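Local coordinates for porin protein associated with imipenem resistance (Acinetobacter baumannii, PDB 4FUV), which forms an eight-stranded beta-barrel in the outer membrane and is associated with imipenem resistance, probably through a role in ornithine and imipenem uptake, at residues A102-D107 against D145-L150. Residues are numbered along the deposited sequence; the frame is centred on the assembly and turned at random.
Sequences AYLDND and DIAPYL. With C8E ((hydroxyethyloxy)tri(ethyloxy)octane), chain K.
The ring of Y103 meets D145 at its edge: the carbonyl O of D145 lies close to the ring plane, 3.6 Å from CD2. CG is anti to the backbone N (chi1 170°); the ring lies beside the corner of the chain at D145 and I146. The D145 carboxylate is turned nearly parallel to the ring, the planes 12° apart, but they do not stack: OD1 sits beyond the ring edge, 4.1 Å from CE2, a loose van der Waals approach. The same D145 O also receives a CA-H...O contact from Y103 CA at 3.4 Å. The puckered ring of P148, directed away from A102-D107, packs instead against a detergent molecule, with CD 3.5 Å from C17 of C8E. Between the backbones, A102 and A147 form an antiparallel hydrogen-bonded pair: A102 N donates to A147 O at 2.9 Å, and A147 N returns a bond to A102 O at 2.8 Å. I146 CA adds a CA-H...O contact to that oxygen. On the face bearing A102 and A147, L104 CD1 touches A147 CB at 3.6 Å, and Y171 of strand 162-172 packs on A102 and L104. L104 already pairs through its backbone with N144, before the corner; strand 95-114 therefore bridges 134-144 and 147-154, antiparallel pairing characteristic of a meandering outer-membrane beta-barrel with detergent on its outer surface.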
loop_
_atom_site.group_PDB
_atom_site.type_symbol
_atom_site.label_atom_id
_atom_site.label_comp_id
_atom_site.label_asym_id
_atom_site.label_seq_id
_atom_site.Cartn_x
_atom_site.Cartn_y
_atom_site.Cartn_z
ATOM N N ALA A 102 13.242 33.482 -1.606
ATOM C CA ALA A 102 12.267 33.690 -2.647
ATOM C C ALA A 102 11.147 34.586 -2.203
ATOM O O ALA A 102 10.842 34.684 -1.005
ATOM C CB ALA A 102 11.729 32.359 -3.134
ATOM N N TYR A 103 10.570 35.270 -3.186
ATOM C CA TYR A 103 9.263 35.859 -3.051
ATOM C C TYR A 103 8.291 34.730 -3.346
ATOM O O TYR A 103 8.397 34.088 -4.385
ATOM C CB TYR A 103 9.093 36.980 -4.085
ATOM C CG TYR A 103 7.688 37.491 -4.186
ATOM C CD1 TYR A 103 6.764 36.896 -5.048
ATOM C CD2 TYR A 103 7.269 38.569 -3.414
ATOM C CE1 TYR A 103 5.460 37.372 -5.136
ATOM C CE2 TYR A 103 5.977 39.056 -3.506
ATOM C CZ TYR A 103 5.077 38.454 -4.358
ATOM O OH TYR A 103 3.788 38.941 -4.435
ATOM N N LEU A 104 7.342 34.496 -2.445
ATOM C CA LEU A 104 6.404 33.394 -2.581
ATOM C C LEU A 104 4.962 33.885 -2.633
ATOM O O LEU A 104 4.593 34.802 -1.916
ATOM C CB LEU A 104 6.550 32.442 -1.387
ATOM C CG LEU A 104 7.915 31.761 -1.316
ATOM C CD1 LEU A 104 8.014 31.020 -0.004
ATOM C CD2 LEU A 104 8.053 30.810 -2.494
ATOM N N ASP A 105 4.150 33.255 -3.472
ATOM C CA ASP A 105 2.707 33.505 -3.506
ATOM C C ASP A 105 2.075 32.243 -4.058
ATOM O O ASP A 105 2.091 32.007 -5.268
ATOM C CB ASP A 105 2.367 34.733 -4.376
ATOM C CG ASP A 105 0.876 35.058 -4.404
ATOM O OD1 ASP A 105 0.047 34.286 -3.883
ATOM O OD2 ASP A 105 0.519 36.101 -4.977
ATOM N N ASN A 106 1.539 31.421 -3.162
ATOM C CA ASN A 106 0.996 30.122 -3.539
ATOM C C ASN A 106 -0.377 29.892 -2.910
ATOM O O ASN A 106 -0.520 29.942 -1.693
ATOM C CB ASN A 106 1.958 29.005 -3.117
ATOM C CG ASN A 106 3.342 29.147 -3.755
ATOM O OD1 ASN A 106 3.579 28.663 -4.866
ATOM N ND2 ASN A 106 4.258 29.807 -3.049
ATOM N N ASP A 107 -1.383 29.655 -3.742
ATOM C CA ASP A 107 -2.707 29.330 -3.239
ATOM C C ASP A 107 -3.058 27.889 -3.551
ATOM O O ASP A 107 -2.939 27.439 -4.691
ATOM C CB ASP A 107 -3.757 30.256 -3.850
ATOM C CG ASP A 107 -3.466 31.715 -3.585
ATOM O OD1 ASP A 107 -2.904 32.031 -2.516
ATOM O OD2 ASP A 107 -3.797 32.551 -4.449
ATOM N N ASP A 145 7.088 38.059 1.307
ATOM C CA ASP A 145 7.864 38.978 0.489
ATOM C C ASP A 145 9.235 38.355 0.243
ATOM O O ASP A 145 9.777 38.413 -0.870
ATOM C CB ASP A 145 7.999 40.350 1.158
ATOM C CG ASP A 145 6.742 41.196 1.011
ATOM O OD1 ASP A 145 5.921 40.895 0.123
ATOM O OD2 ASP A 145 6.580 42.168 1.779
ATOM N N ILE A 146 9.771 37.734 1.287
ATOM C CA ILE A 146 11.044 37.033 1.196
ATOM C C ILE A 146 11.100 35.891 2.211
ATOM O O ILE A 146 10.917 36.105 3.405
ATOM C CB ILE A 146 12.241 38.002 1.366
ATOM C CG1 ILE A 146 13.554 37.230 1.469
ATOM C CG2 ILE A 146 12.056 38.897 2.580
ATOM C CD1 ILE A 146 14.735 38.116 1.781
ATOM N N ALA A 147 11.298 34.673 1.713
ATOM C CA ALA A 147 11.417 33.486 2.561
ATOM C C ALA A 147 12.733 32.778 2.260
ATOM O O ALA A 147 13.067 32.557 1.100
ATOM C CB ALA A 147 10.258 32.534 2.315
ATOM N N PRO A 148 13.481 32.411 3.309
ATOM C CA PRO A 148 14.736 31.679 3.132
ATOM C C PRO A 148 14.440 30.283 2.611
ATOM O O PRO A 148 13.367 29.727 2.891
ATOM C CB PRO A 148 15.295 31.574 4.560
ATOM C CG PRO A 148 14.474 32.485 5.386
ATOM C CD PRO A 148 13.143 32.587 4.728
ATOM N N TYR A 149 15.386 29.729 1.866
ATOM C CA TYR A 149 15.234 28.434 1.236
ATOM C C TYR A 149 16.488 27.600 1.458
ATOM O O TYR A 149 17.595 28.121 1.416
ATOM C CB TYR A 149 15.067 28.621 -0.284
ATOM C CG TYR A 149 14.970 27.313 -1.049
ATOM C CD1 TYR A 149 13.817 26.523 -0.985
ATOM C CD2 TYR A 149 16.018 26.874 -1.854
ATOM C CE1 TYR A 149 13.722 25.319 -1.700
ATOM C CE2 TYR A 149 15.929 25.685 -2.575
ATOM C CZ TYR A 149 14.784 24.904 -2.482
ATOM O OH TYR A 149 14.695 23.721 -3.191
ATOM N N LEU A 150 16.305 26.303 1.667
ATOM C CA LEU A 150 17.412 25.358 1.710
ATOM C C LEU A 150 16.955 24.141 0.938
ATOM O O LEU A 150 15.823 23.695 1.099
ATOM C CB LEU A 150 17.758 24.954 3.158
ATOM C CG LEU A 150 18.821 23.856 3.281
ATOM C CD1 LEU A 150 20.175 24.369 2.781
ATOM C CD2 LEU A 150 18.949 23.250 4.713
HETATM C C8 C8E K . 16.589 28.582 6.510
HETATM O O9 C8E K . 16.197 28.776 7.868
HETATM C C10 C8E K . 16.178 30.147 8.235
HETATM C C11 C8E K . 15.761 30.285 9.695
HETATM O O12 C8E K . 16.278 31.500 10.209
HETATM C C13 C8E K . 15.449 32.608 9.893
HETATM O O15 C8E K . 13.791 34.895 8.416
HETATM C C16 C8E K . 12.733 35.351 7.587
HETATM C C17 C8E K . 11.736 34.205 7.466
HETATM O O18 C8E K . 10.471 34.697 7.079
HETATM C C19 C8E K . 9.451 33.769 7.389
HETATM C C20 C8E K . 9.065 33.906 8.861
HETATM O O21 C8E K . 7.664 34.035 9.009
#